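Local coordinates for hypothetical protein PA2218 (Pseudomonas aeruginosa, PDB 2HDW), which is of unknown function but has an alpha/beta hydrolase fold and is probably a hydrolase, at residues 201-206 / 309-314; 80-85 / 136-141; 146-151 / 289-294. All blocks are in the same frame, centred on the assembly; numbering follows the deposited sequence.

Contact 1 (201-206 / 309-314); sequences STMYDM and ILLIHG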
# COMPACT_ATOMS: atom_id res chain seq x y z
N SER A 201 -6.73 -4.99 2.50
CA SER A 201 -6.79 -5.10 3.95
C SER A 201 -6.94 -3.72 4.59
O SER A 201 -6.12 -2.83 4.35
CB SER A 201 -5.52 -5.79 4.48
OG SER A 201 -5.65 -6.11 5.86
N THR A 202 -8.00 -3.55 5.38
CA THR A 202 -8.28 -2.29 6.07
C THR A 202 -7.94 -1.09 5.16
O THR A 202 -7.22 -0.16 5.54
CB THR A 202 -7.49 -2.23 7.43
OG1 THR A 202 -7.99 -1.15 8.23
CG2 THR A 202 -5.98 -2.04 7.20
N MET A 203 -8.51 -1.12 3.96
CA MET A 203 -8.26 -0.11 2.93
C MET A 203 -8.81 1.30 3.13
O MET A 203 -9.74 1.53 3.91
CB MET A 203 -8.77 -0.61 1.56
CG MET A 203 -10.30 -0.50 1.34
SD MET A 203 -10.90 -0.84 -0.37
CE MET A 203 -10.66 0.76 -1.17
N TYR A 204 -8.21 2.21 2.37
CA TYR A 204 -8.59 3.62 2.30
C TYR A 204 -8.61 3.85 0.79
O TYR A 204 -7.93 3.14 0.04
CB TYR A 204 -7.47 4.53 2.81
CG TYR A 204 -7.55 5.05 4.23
CD1 TYR A 204 -7.49 4.19 5.32
CD2 TYR A 204 -7.54 6.43 4.48
CE1 TYR A 204 -7.40 4.68 6.62
CE2 TYR A 204 -7.45 6.93 5.78
CZ TYR A 204 -7.37 6.05 6.85
OH TYR A 204 -7.21 6.53 8.13
N ASP A 205 -9.41 4.80 0.34
CA ASP A 205 -9.40 5.19 -1.07
C ASP A 205 -8.75 6.55 -0.84
O ASP A 205 -9.42 7.49 -0.40
CB ASP A 205 -10.82 5.37 -1.63
CG ASP A 205 -10.83 6.09 -2.97
OD1 ASP A 205 -9.88 6.85 -3.24
OD2 ASP A 205 -11.80 5.93 -3.74
N MET A 206 -7.44 6.67 -1.09
CA MET A 206 -6.77 7.94 -0.84
C MET A 206 -7.30 9.17 -1.58
O MET A 206 -7.17 10.29 -1.08
CB MET A 206 -5.25 7.80 -1.07
CG MET A 206 -4.52 6.86 -0.08
SD MET A 206 -4.86 7.14 1.72
CE MET A 206 -4.31 8.85 1.85
N ILE A 309 -12.54 -10.54 -5.87
CA ILE A 309 -12.08 -9.53 -4.93
C ILE A 309 -12.48 -9.93 -3.51
O ILE A 309 -13.62 -10.35 -3.28
CB ILE A 309 -12.74 -8.15 -5.17
CG1 ILE A 309 -12.44 -7.64 -6.58
CG2 ILE A 309 -12.22 -7.16 -4.15
CD1 ILE A 309 -13.17 -6.35 -6.89
N LEU A 310 -11.55 -9.81 -2.58
CA LEU A 310 -11.82 -10.11 -1.18
C LEU A 310 -11.37 -8.88 -0.38
O LEU A 310 -10.18 -8.63 -0.26
CB LEU A 310 -11.04 -11.34 -0.71
CG LEU A 310 -11.04 -11.58 0.81
CD1 LEU A 310 -12.48 -11.76 1.30
CD2 LEU A 310 -10.21 -12.81 1.15
N LEU A 311 -12.32 -8.11 0.12
CA LEU A 311 -11.98 -6.94 0.91
C LEU A 311 -12.09 -7.33 2.38
O LEU A 311 -13.13 -7.82 2.81
CB LEU A 311 -12.92 -5.77 0.59
CG LEU A 311 -12.95 -5.38 -0.90
CD1 LEU A 311 -14.09 -6.13 -1.57
CD2 LEU A 311 -13.17 -3.87 -1.05
N ILE A 312 -11.01 -7.14 3.13
CA ILE A 312 -10.96 -7.51 4.54
C ILE A 312 -10.91 -6.24 5.40
O ILE A 312 -10.17 -5.32 5.09
CB ILE A 312 -9.71 -8.37 4.82
CG1 ILE A 312 -9.68 -9.55 3.84
CG2 ILE A 312 -9.70 -8.87 6.27
CD1 ILE A 312 -8.49 -10.49 4.00
N HIS A 313 -11.68 -6.20 6.49
CA HIS A 313 -11.70 -5.01 7.33
C HIS A 313 -12.15 -5.28 8.77
O HIS A 313 -13.06 -6.08 9.02
CB HIS A 313 -12.60 -3.94 6.71
CG HIS A 313 -12.07 -2.55 6.84
ND1 HIS A 313 -11.73 -1.78 5.74
CD2 HIS A 313 -11.75 -1.81 7.93
CE1 HIS A 313 -11.23 -0.62 6.16
NE2 HIS A 313 -11.23 -0.62 7.48
N GLY A 314 -11.51 -4.59 9.71
CA GLY A 314 -11.85 -4.73 11.11
C GLY A 314 -13.20 -4.10 11.40
O GLY A 314 -13.52 -3.03 10.88
O HOH W 1 -9.29 -2.87 10.04
O HOH W 2 -10.10 -3.65 2.85
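Thr202 N donates to Ile312 O at 2.8 Å (N-H...O 153°) just where strand 197-201 ends beside strand 309-314, its parallel neighbour. Ser201, bridged to Ile312, sets its CA 3.6 Å from that same Ile312 O in a CA-H...O contact. One step further the chain is leaving the sheet and a water takes over the bonding: it donates to Ile312 O at 2.8 Å and accepts a long bond from Met203 N. A second water joins Thr202 OG1 to Gly314 N, lying 2.8 Å from OG1 and accepting from the amide; the hydroxyl stands anti to the backbone N (chi1 -167°).

The aromatic part belongs to His313. Thr202 CA sits over one face of its ring, 3.5 Å from the centroid and 16° off the normal, a CH-pi contact. Met203 O lies in the ring plane at the edge, 3.5 Å from His313 CE1. Both ring nitrogens are bound outside the pair, ND1 to Ser323 and NE2 to Ser319.

Between the two segments the apolar side-chain contact is Met203 SD against Leu311 CD2, 3.8 Å, and both side chains rest on Ala326 of helix 320-329.

Ile312 O is gripped by a backbone N-H and a water, and the imidazole is held in rotation by two serine hydroxyls; where strand 197-201 ends, water takes up bonds of Ile312 O, Met203 N and Gly314 N that a neighbouring strand could otherwise make.

Contact 2 (80-85 / 136-141); sequences TLAADL and GESGGQ
Ser138 reaches back from its loop to the beginning of strand 80-88 and meets Thr80, Leu81 and Ala82 in turn. Its CB lies 3.8 Å from Thr80 O, and also near Leu81 CA and the Leu81 methyl CD2. From there OG swings anti to its own carbonyl carbon (chi1 -67°) and ends at the strand backbone, where it accepts from Ala82 N at 2.9 Å, an almost straight bond of 164°. The same hydroxyl is hydrogen-bonded to Asp131 O, so it ties two backbone groups together, and it packs against the strand with Leu81 CA only 3.2 Å from OG.

The next residue adds a main-chain bond. Gly139 N donates to Thr80 O at 2.8 Å; the C=O...N angle is 179°, so the donor lies nearly along the C=O axis. Before Ser138, Glu137 lays its CB against Ala82 CB at 3.7 Å, while its carboxylate turns to other partners: OE1 forms salt bridges with Lys70 and Lys109, and OE2 accepts from Thr53 N.

Strand 80-88 pairs antiparallel with strand 126-130, and Ala82 is still bonded to the Asp131 backbone. From Ala82 back toward Thr80, the Ser138 hydroxyl and the Gly139 N-H serve the strand backbone instead of a strand partner. The place is the start of the second strand of the alpha/beta hydrolase sheet, hydrogen-bonded to the loop that leads from strand 126-130 to helix 148-164.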
# COMPACT_ATOMS: atom_id res chain seq x y z
N THR A 80 12.86 3.99 -10.63
CA THR A 80 13.34 2.68 -10.18
C THR A 80 12.92 2.47 -8.73
O THR A 80 13.20 3.31 -7.87
CB THR A 80 14.87 2.59 -10.29
OG1 THR A 80 15.26 2.74 -11.66
CG2 THR A 80 15.37 1.23 -9.78
N LEU A 81 12.24 1.36 -8.48
CA LEU A 81 11.76 1.05 -7.14
C LEU A 81 12.59 -0.01 -6.43
O LEU A 81 13.19 -0.87 -7.08
CB LEU A 81 10.30 0.58 -7.21
CG LEU A 81 9.33 1.44 -8.02
CD1 LEU A 81 7.96 0.78 -8.04
CD2 LEU A 81 9.23 2.84 -7.41
N ALA A 82 12.61 0.05 -5.10
CA ALA A 82 13.33 -0.92 -4.30
C ALA A 82 12.30 -1.84 -3.65
O ALA A 82 11.19 -1.42 -3.32
CB ALA A 82 14.16 -0.22 -3.22
N ALA A 83 12.66 -3.11 -3.46
CA ALA A 83 11.73 -4.05 -2.86
C ALA A 83 12.41 -5.24 -2.21
O ALA A 83 13.59 -5.52 -2.46
CB ALA A 83 10.75 -4.55 -3.93
N ASP A 84 11.66 -5.94 -1.36
CA ASP A 84 12.15 -7.13 -0.68
C ASP A 84 11.40 -8.29 -1.32
O ASP A 84 10.17 -8.27 -1.43
CB ASP A 84 11.83 -7.09 0.82
CG ASP A 84 12.72 -6.13 1.59
OD1 ASP A 84 13.95 -6.33 1.57
OD2 ASP A 84 12.18 -5.19 2.22
N LEU A 85 12.15 -9.30 -1.75
CA LEU A 85 11.59 -10.48 -2.38
C LEU A 85 11.74 -11.67 -1.43
O LEU A 85 12.84 -11.92 -0.93
CB LEU A 85 12.32 -10.77 -3.68
CG LEU A 85 11.98 -12.04 -4.45
CD1 LEU A 85 10.57 -11.94 -5.03
CD2 LEU A 85 13.00 -12.23 -5.56
N GLY A 136 10.90 5.58 0.65
CA GLY A 136 11.74 4.48 1.11
C GLY A 136 13.10 4.47 0.45
O GLY A 136 13.80 5.48 0.42
N GLU A 137 13.49 3.31 -0.08
CA GLU A 137 14.78 3.19 -0.76
C GLU A 137 14.64 3.37 -2.26
O GLU A 137 15.63 3.35 -2.99
CB GLU A 137 15.42 1.83 -0.45
CG GLU A 137 15.75 1.65 1.02
CD GLU A 137 16.53 0.39 1.29
OE1 GLU A 137 15.97 -0.71 1.11
OE2 GLU A 137 17.71 0.50 1.68
N SER A 138 13.41 3.54 -2.73
CA SER A 138 13.17 3.74 -4.16
C SER A 138 13.71 5.09 -4.62
O SER A 138 13.98 5.98 -3.81
CB SER A 138 11.67 3.68 -4.46
OG SER A 138 11.17 2.37 -4.26
N GLY A 139 13.88 5.23 -5.93
CA GLY A 139 14.37 6.47 -6.50
C GLY A 139 13.24 7.46 -6.68
O GLY A 139 12.10 7.20 -6.30
N GLY A 140 13.57 8.61 -7.27
CA GLY A 140 12.56 9.63 -7.49
C GLY A 140 12.82 10.88 -6.67
O GLY A 140 13.21 10.81 -5.51
N GLN A 141 12.60 12.03 -7.29
CA GLN A 141 12.80 13.29 -6.61
C GLN A 141 11.78 14.28 -7.15
O GLN A 141 11.45 14.21 -8.33
CB GLN A 141 14.19 13.88 -6.92
CG GLN A 141 15.39 13.07 -6.51
CD GLN A 141 15.68 13.14 -5.02
OE1 GLN A 141 15.49 14.18 -4.36
NE2 GLN A 141 16.19 12.04 -4.48

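Contact 3 (146-151 / 289-294); sequences ASPDIN and PLSFMN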
# COMPACT_ATOMS: atom_id res chain seq x y z
N ALA A 146 3.56 11.99 -3.94
CA ALA A 146 2.74 10.86 -4.36
C ALA A 146 1.74 11.24 -5.45
O ALA A 146 1.52 12.42 -5.70
CB ALA A 146 2.00 10.26 -3.16
N SER A 147 1.13 10.24 -6.07
CA SER A 147 0.16 10.45 -7.13
C SER A 147 -0.66 9.18 -7.31
O SER A 147 -0.12 8.08 -7.28
CB SER A 147 0.90 10.79 -8.43
OG SER A 147 0.20 10.34 -9.58
N PRO A 148 -1.99 9.32 -7.50
CA PRO A 148 -2.79 8.10 -7.67
C PRO A 148 -2.42 7.37 -8.95
O PRO A 148 -2.50 6.14 -9.02
CB PRO A 148 -4.22 8.63 -7.68
CG PRO A 148 -4.07 9.99 -8.28
CD PRO A 148 -2.83 10.52 -7.59
N ASP A 149 -2.01 8.13 -9.95
CA ASP A 149 -1.63 7.57 -11.25
C ASP A 149 -0.30 6.82 -11.12
O ASP A 149 -0.23 5.62 -11.40
CB ASP A 149 -1.48 8.69 -12.28
CG ASP A 149 -1.27 8.18 -13.70
OD1 ASP A 149 -0.64 7.12 -13.87
OD2 ASP A 149 -1.72 8.85 -14.66
N ILE A 150 0.74 7.53 -10.69
CA ILE A 150 2.06 6.93 -10.55
C ILE A 150 2.06 5.77 -9.56
O ILE A 150 2.71 4.75 -9.80
CB ILE A 150 3.09 7.98 -10.08
CG1 ILE A 150 3.23 9.08 -11.14
CG2 ILE A 150 4.45 7.32 -9.84
CD1 ILE A 150 4.22 10.20 -10.77
N ASN A 151 1.33 5.90 -8.46
CA ASN A 151 1.29 4.84 -7.47
C ASN A 151 0.55 3.62 -8.01
O ASN A 151 0.92 2.48 -7.72
CB ASN A 151 0.68 5.35 -6.16
CG ASN A 151 1.64 6.27 -5.41
OD1 ASN A 151 2.86 6.19 -5.58
ND2 ASN A 151 1.10 7.13 -4.55
N PRO A 289 -1.36 16.56 -2.28
CA PRO A 289 -2.81 16.39 -2.46
C PRO A 289 -3.42 16.83 -3.80
O PRO A 289 -4.47 16.35 -4.19
CB PRO A 289 -3.39 17.19 -1.29
CG PRO A 289 -2.32 17.08 -0.24
CD PRO A 289 -1.07 17.30 -1.04
N LEU A 290 -2.77 17.75 -4.51
CA LEU A 290 -3.31 18.23 -5.78
C LEU A 290 -3.75 17.14 -6.77
O LEU A 290 -4.81 17.26 -7.39
CB LEU A 290 -2.32 19.17 -6.46
CG LEU A 290 -2.17 20.53 -5.78
CD1 LEU A 290 -0.99 21.26 -6.38
CD2 LEU A 290 -3.46 21.34 -5.93
N SER A 291 -2.96 16.09 -6.92
CA SER A 291 -3.33 15.03 -7.85
C SER A 291 -4.48 14.19 -7.31
O SER A 291 -5.46 13.93 -8.02
CB SER A 291 -2.13 14.12 -8.17
OG SER A 291 -1.61 13.52 -7.00
N PHE A 292 -4.37 13.76 -6.05
CA PHE A 292 -5.39 12.95 -5.40
C PHE A 292 -6.75 13.63 -5.33
O PHE A 292 -7.79 12.98 -5.47
CB PHE A 292 -4.94 12.57 -3.98
CG PHE A 292 -3.81 11.58 -3.96
CD1 PHE A 292 -4.08 10.21 -3.99
CD2 PHE A 292 -2.49 12.01 -3.92
CE1 PHE A 292 -3.04 9.28 -3.99
CE2 PHE A 292 -1.44 11.09 -3.92
CZ PHE A 292 -1.72 9.72 -3.95
N MET A 293 -6.74 14.94 -5.11
CA MET A 293 -7.98 15.70 -5.00
C MET A 293 -8.64 15.92 -6.37
O MET A 293 -9.81 16.33 -6.44
CB MET A 293 -7.71 17.08 -4.35
CG MET A 293 -7.19 17.03 -2.90
SD MET A 293 -6.91 18.68 -2.13
CE MET A 293 -8.54 19.09 -1.69
N ASN A 294 -7.92 15.61 -7.44
CA ASN A 294 -8.42 15.85 -8.79
C ASN A 294 -8.52 14.64 -9.73
O ASN A 294 -9.09 14.74 -10.82
CB ASN A 294 -7.53 16.92 -9.43
CG ASN A 294 -8.14 17.56 -10.66
OD1 ASN A 294 -9.32 17.89 -10.68
ND2 ASN A 294 -7.33 17.74 -11.70
O HOH W 3 0.78 14.95 -6.18
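The capped N-terminus of helix 148-164 is where Ala146, Ser147 and Pro148 meet Ser291 and Phe292 of the short helix 289-292. Ser147 is the N-cap: its OG accepts from Ile150 N at 3.1 Å in a nearly straight bond, with a weak second one from Asp149 N. Pro148 opens the first turn, and its ring carries the contact.

Pro148 CD stands over the centre of the Phe292 ring, 3.6 Å from the centroid and only 4° off the normal, a textbook CH-pi contact that uses the methylene next to the proline nitrogen. Around the far end of the ring the loop before the helix closes in: Ala146 CB is 3.6 Å from Phe292 CE2, and Ser147 N lies 3.5 Å from that same CE2, approaching obliquely. Beyond the two segments the ring of Phe105 meets the Phe292 ring at a steep angle, and Thr207 and Met210 of helix 206-212 also touch Phe292.

Ser291 provides the polar side. Its OG, lying between the backbone N and the carbonyl carbon (chi1 59°), presses against Pro148 CD at 3.3 Å and donates to a water 2.9 Å from OG. That water in turn donates to Ala146 O at 2.7 Å, so the hydroxyl and the carbonyl are joined through solvent.

Helix 148-164 follows strand 126-130 and belongs to the core of the fold, whereas helix 289-292 comes from the helical insertion between strands 197-201 and 309-314. Pro148 at the helix start against Phe292 thus joins core to insertion, an arrangement consistent with the cap or lid that many alpha/beta hydrolases carry after this strand.

Contact 2 closes before the others open; contacts 3 and 1 then alternate along the chain, since 201-206 falls between 146-151 and 289-294, and 309-314 follows last. Contacts 1 and 2 both reach the eight-stranded sheet, on opposite sides of the chain's centre, their centres about 24 Å apart. The centre of contact 3 lies about 19 Å from that of contact 1 and about 18 Å from that of contact 2. Met206 CB, 4.0 Å from Phe292 CE1, joins the beginning of the insertion to its later part, which contact 3 sets against helix 148-164. The chain then returns to the sheet in strand 309-314, next to strand 197-201 that it left.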